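Local atomic coordinates of alpha-galactosidase (Umbelopsis vinacea, PDB entry 3A5V), a protein that hydrolyses terminal alpha-linked galactose residues from galactosides, as a tetrameric fungal enzyme of glycoside hydrolase family 27. Residues 111-119 / 149-157. Sequence-based numbering, arbitrary orientation.
Sequences EDIDAKTWA and AMGNALNKT. With NAG (2-acetamido-2-deoxy-beta-D-glucopyranose), chain B.
The bent side chain of M150, from helix 140-156, ends against W118 and E111 of helix 111-121, its neighbour on the outside of the (beta/alpha)8 barrel; the local segments cross at -40° with 8.2 Å between axes. Its CB lies near E111 CG; with CG anti to the backbone N (chi1 179°) and two further bends, the thioether folds back into the interface. SD sits at the edge of the W118 six-membered ring, a Met-aromatic contact, and also touches A115 CB. The terminal CE presses on W118 CZ3 at 3.5 Å and on E111 CA, while L126 and Y128 of strand 125-129 pack against this side chain from the barrel. L154 CD2 comes to the ring edge near its plane and to A115 CB. Small residues bring the backbones close: A153 CB lies 3.3 Å from E111 O, and A115 CB 3.5 Å from A153 O. Farther along, T157 CB meets A119 CB and CG2 rests on A115 O, while OG1 donates to L154 O in its carbonyl plane at 2.8 Å. A glycine in place of T157 would probably open a gap beside A115 and A119 and cost L154 O and R159 N their hydroxyl partner. On the solvent-exposed side, K156 NZ forms a long salt bridge with D112 OD2 (3.3 Å) and weak hydrogen bonds to both carboxylate oxygens. One water links D112 O to A153 O, and another joins D112 OD1 to A149 O. The chemistry is thus graded, from sulfur, aromatic and methyl packing against the barrel strands to water bridges and a loose ion pair outside.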
loop_
_atom_site.group_PDB
_atom_site.type_symbol
_atom_site.label_atom_id
_atom_site.label_comp_id
_atom_site.label_asym_id
_atom_site.label_seq_id
_atom_site.Cartn_x
_atom_site.Cartn_y
_atom_site.Cartn_z
ATOM N N GLU A 111 -26.587 9.063 -13.773
ATOM C CA GLU A 111 -25.788 10.261 -14.067
ATOM C C GLU A 111 -26.404 11.113 -15.201
ATOM O O GLU A 111 -26.509 12.328 -15.062
ATOM C CB GLU A 111 -24.331 9.905 -14.391
ATOM C CG GLU A 111 -23.529 9.272 -13.226
ATOM C CD GLU A 111 -23.667 7.742 -13.136
ATOM O OE1 GLU A 111 -24.528 7.173 -13.847
ATOM O OE2 GLU A 111 -22.904 7.118 -12.347
ATOM N N ASP A 112 -26.804 10.480 -16.305
ATOM C CA ASP A 112 -27.396 11.214 -17.440
ATOM C C ASP A 112 -28.666 11.950 -17.036
ATOM O O ASP A 112 -28.816 13.139 -17.302
ATOM C CB ASP A 112 -27.684 10.282 -18.626
ATOM C CG ASP A 112 -26.430 9.958 -19.423
ATOM O OD1 ASP A 112 -25.364 10.550 -19.148
ATOM O OD2 ASP A 112 -26.504 9.110 -20.331
ATOM N N ILE A 113 -29.555 11.226 -16.376
ATOM C CA ILE A 113 -30.824 11.762 -15.890
ATOM C C ILE A 113 -30.623 12.947 -14.927
ATOM O O ILE A 113 -31.270 13.991 -15.076
ATOM C CB ILE A 113 -31.655 10.646 -15.235
ATOM C CG1 ILE A 113 -32.203 9.708 -16.339
ATOM C CG2 ILE A 113 -32.798 11.222 -14.398
ATOM C CD1 ILE A 113 -32.724 8.370 -15.811
ATOM N N ASP A 114 -29.729 12.791 -13.955
ATOM C CA ASP A 114 -29.524 13.854 -12.970
ATOM C C ASP A 114 -28.864 15.092 -13.586
ATOM O O ASP A 114 -29.268 16.230 -13.294
ATOM C CB ASP A 114 -28.759 13.340 -11.741
ATOM C CG ASP A 114 -29.596 12.398 -10.880
ATOM O OD1 ASP A 114 -30.804 12.189 -11.181
ATOM O OD2 ASP A 114 -29.050 11.868 -9.886
ATOM N N ALA A 115 -27.869 14.877 -14.445
ATOM C CA ALA A 115 -27.219 15.994 -15.139
ATOM C C ALA A 115 -28.233 16.780 -15.982
ATOM O O ALA A 115 -28.203 18.015 -16.018
ATOM C CB ALA A 115 -26.100 15.488 -16.010
ATOM N N LYS A 116 -29.116 16.053 -16.668
ATOM C CA LYS A 116 -30.166 16.671 -17.476
ATOM C C LYS A 116 -31.095 17.531 -16.601
ATOM O O LYS A 116 -31.418 18.667 -16.963
ATOM C CB LYS A 116 -30.953 15.599 -18.241
ATOM C CG LYS A 116 -32.030 16.142 -19.162
ATOM C CD LYS A 116 -32.514 15.060 -20.136
ATOM C CE LYS A 116 -33.654 15.580 -21.029
ATOM N NZ LYS A 116 -34.531 14.459 -21.501
ATOM N N THR A 117 -31.504 16.995 -15.454
ATOM C CA THR A 117 -32.315 17.757 -14.496
ATOM C C THR A 117 -31.615 19.057 -14.074
ATOM O O THR A 117 -32.204 20.132 -14.116
ATOM C CB THR A 117 -32.656 16.891 -13.258
ATOM O OG1 THR A 117 -33.380 15.739 -13.693
ATOM C CG2 THR A 117 -33.488 17.651 -12.212
ATOM N N TRP A 118 -30.343 18.959 -13.696
ATOM C CA TRP A 118 -29.620 20.128 -13.197
ATOM C C TRP A 118 -29.474 21.199 -14.287
ATOM O O TRP A 118 -29.664 22.390 -14.022
ATOM C CB TRP A 118 -28.258 19.699 -12.616
ATOM C CG TRP A 118 -28.409 18.701 -11.479
ATOM C CD1 TRP A 118 -29.440 18.628 -10.581
ATOM C CD2 TRP A 118 -27.510 17.641 -11.142
ATOM N NE1 TRP A 118 -29.235 17.599 -9.701
ATOM C CE2 TRP A 118 -28.056 16.972 -10.022
ATOM C CE3 TRP A 118 -26.296 17.183 -11.687
ATOM C CZ2 TRP A 118 -27.434 15.869 -9.426
ATOM C CZ3 TRP A 118 -25.673 16.072 -11.090
ATOM C CH2 TRP A 118 -26.253 15.429 -9.980
ATOM N N ALA A 119 -29.184 20.762 -15.515
ATOM C CA ALA A 119 -29.079 21.683 -16.664
ATOM C C ALA A 119 -30.403 22.429 -16.919
ATOM O O ALA A 119 -30.410 23.635 -17.166
ATOM C CB ALA A 119 -28.630 20.941 -17.906
ATOM N N ALA A 149 -18.315 8.909 -15.816
ATOM C CA ALA A 149 -19.749 8.756 -16.117
ATOM C C ALA A 149 -20.515 10.069 -15.881
ATOM O O ALA A 149 -21.346 10.450 -16.703
ATOM C CB ALA A 149 -20.379 7.612 -15.290
ATOM N N MET A 150 -20.222 10.764 -14.774
ATOM C CA MET A 150 -20.881 12.057 -14.502
ATOM C C MET A 150 -20.281 13.183 -15.334
ATOM O O MET A 150 -21.006 14.062 -15.821
ATOM C CB MET A 150 -20.863 12.408 -13.008
ATOM C CG MET A 150 -21.518 13.755 -12.651
ATOM S SD MET A 150 -23.246 13.901 -13.223
ATOM C CE MET A 150 -24.103 13.015 -11.918
ATOM N N GLY A 151 -18.958 13.179 -15.509
ATOM C CA GLY A 151 -18.337 14.201 -16.369
ATOM C C GLY A 151 -18.960 14.207 -17.768
ATOM O O GLY A 151 -19.289 15.269 -18.308
ATOM N N ASN A 152 -19.111 13.014 -18.343
ATOM C CA ASN A 152 -19.721 12.842 -19.670
ATOM C C ASN A 152 -21.187 13.288 -19.651
ATOM O O ASN A 152 -21.624 13.992 -20.560
ATOM C CB ASN A 152 -19.638 11.378 -20.124
ATOM C CG ASN A 152 -18.230 10.957 -20.563
ATOM O OD1 ASN A 152 -17.971 9.765 -20.732
ATOM N ND2 ASN A 152 -17.333 11.917 -20.765
ATOM N N ALA A 153 -21.925 12.875 -18.614
ATOM C CA ALA A 153 -23.330 13.272 -18.416
ATOM C C ALA A 153 -23.525 14.792 -18.403
ATOM O O ALA A 153 -24.398 15.313 -19.115
ATOM C CB ALA A 153 -23.904 12.647 -17.130
ATOM N N LEU A 154 -22.718 15.498 -17.610
ATOM C CA LEU A 154 -22.730 16.966 -17.598
ATOM C C LEU A 154 -22.436 17.558 -18.982
ATOM O O LEU A 154 -23.182 18.407 -19.488
ATOM C CB LEU A 154 -21.745 17.526 -16.555
ATOM C CG LEU A 154 -21.999 17.169 -15.077
ATOM C CD1 LEU A 154 -20.805 17.609 -14.227
ATOM C CD2 LEU A 154 -23.297 17.785 -14.557
ATOM N N ASN A 155 -21.356 17.095 -19.598
ATOM C CA ASN A 155 -20.979 17.578 -20.910
ATOM C C ASN A 155 -22.115 17.484 -21.956
ATOM O O ASN A 155 -22.354 18.429 -22.723
ATOM C CB ASN A 155 -19.737 16.820 -21.408
ATOM C CG ASN A 155 -19.147 17.448 -22.649
ATOM O OD1 ASN A 155 -19.462 17.024 -23.763
ATOM N ND2 ASN A 155 -18.325 18.491 -22.463
ATOM N N LYS A 156 -22.808 16.349 -21.980
ATOM C CA LYS A 156 -23.799 16.107 -23.021
ATOM C C LYS A 156 -25.056 16.963 -22.924
ATOM O O LYS A 156 -25.791 17.081 -23.905
ATOM C CB LYS A 156 -24.135 14.622 -23.146
ATOM C CG LYS A 156 -24.956 14.016 -22.025
ATOM C CD LYS A 156 -25.194 12.496 -22.293
ATOM C CE LYS A 156 -23.894 11.680 -22.185
ATOM N NZ LYS A 156 -24.141 10.217 -22.377
ATOM N N THR A 157 -25.294 17.579 -21.760
ATOM C CA THR A 157 -26.427 18.507 -21.613
ATOM C C THR A 157 -26.226 19.752 -22.469
ATOM O O THR A 157 -27.172 20.485 -22.724
ATOM C CB THR A 157 -26.598 18.990 -20.159
ATOM O OG1 THR A 157 -25.506 19.859 -19.825
ATOM C CG2 THR A 157 -26.633 17.812 -19.189
HETATM C C1 NAG B . -17.792 19.079 -23.674
HETATM C C2 NAG B . -17.765 20.584 -23.367
HETATM C C3 NAG B . -16.961 21.368 -24.411
HETATM C C4 NAG B . -15.603 20.724 -24.721
HETATM C C5 NAG B . -15.785 19.224 -24.972
HETATM C C6 NAG B . -14.476 18.468 -25.193
HETATM C C7 NAG B . -19.766 21.345 -22.130
HETATM C C8 NAG B . -21.149 21.923 -22.261
HETATM N N2 NAG B . -19.113 21.142 -23.281
HETATM O O3 NAG B . -16.769 22.709 -23.990
HETATM O O4 NAG B . -15.090 21.339 -25.888
HETATM O O5 NAG B . -16.461 18.622 -23.878
HETATM O O6 NAG B . -13.582 18.809 -24.151
HETATM O O7 NAG B . -19.297 21.096 -21.007
HETATM O O HOH W 1 -26.990 14.139 -19.531
HETATM O O HOH W 2 -22.645 9.027 -18.552
#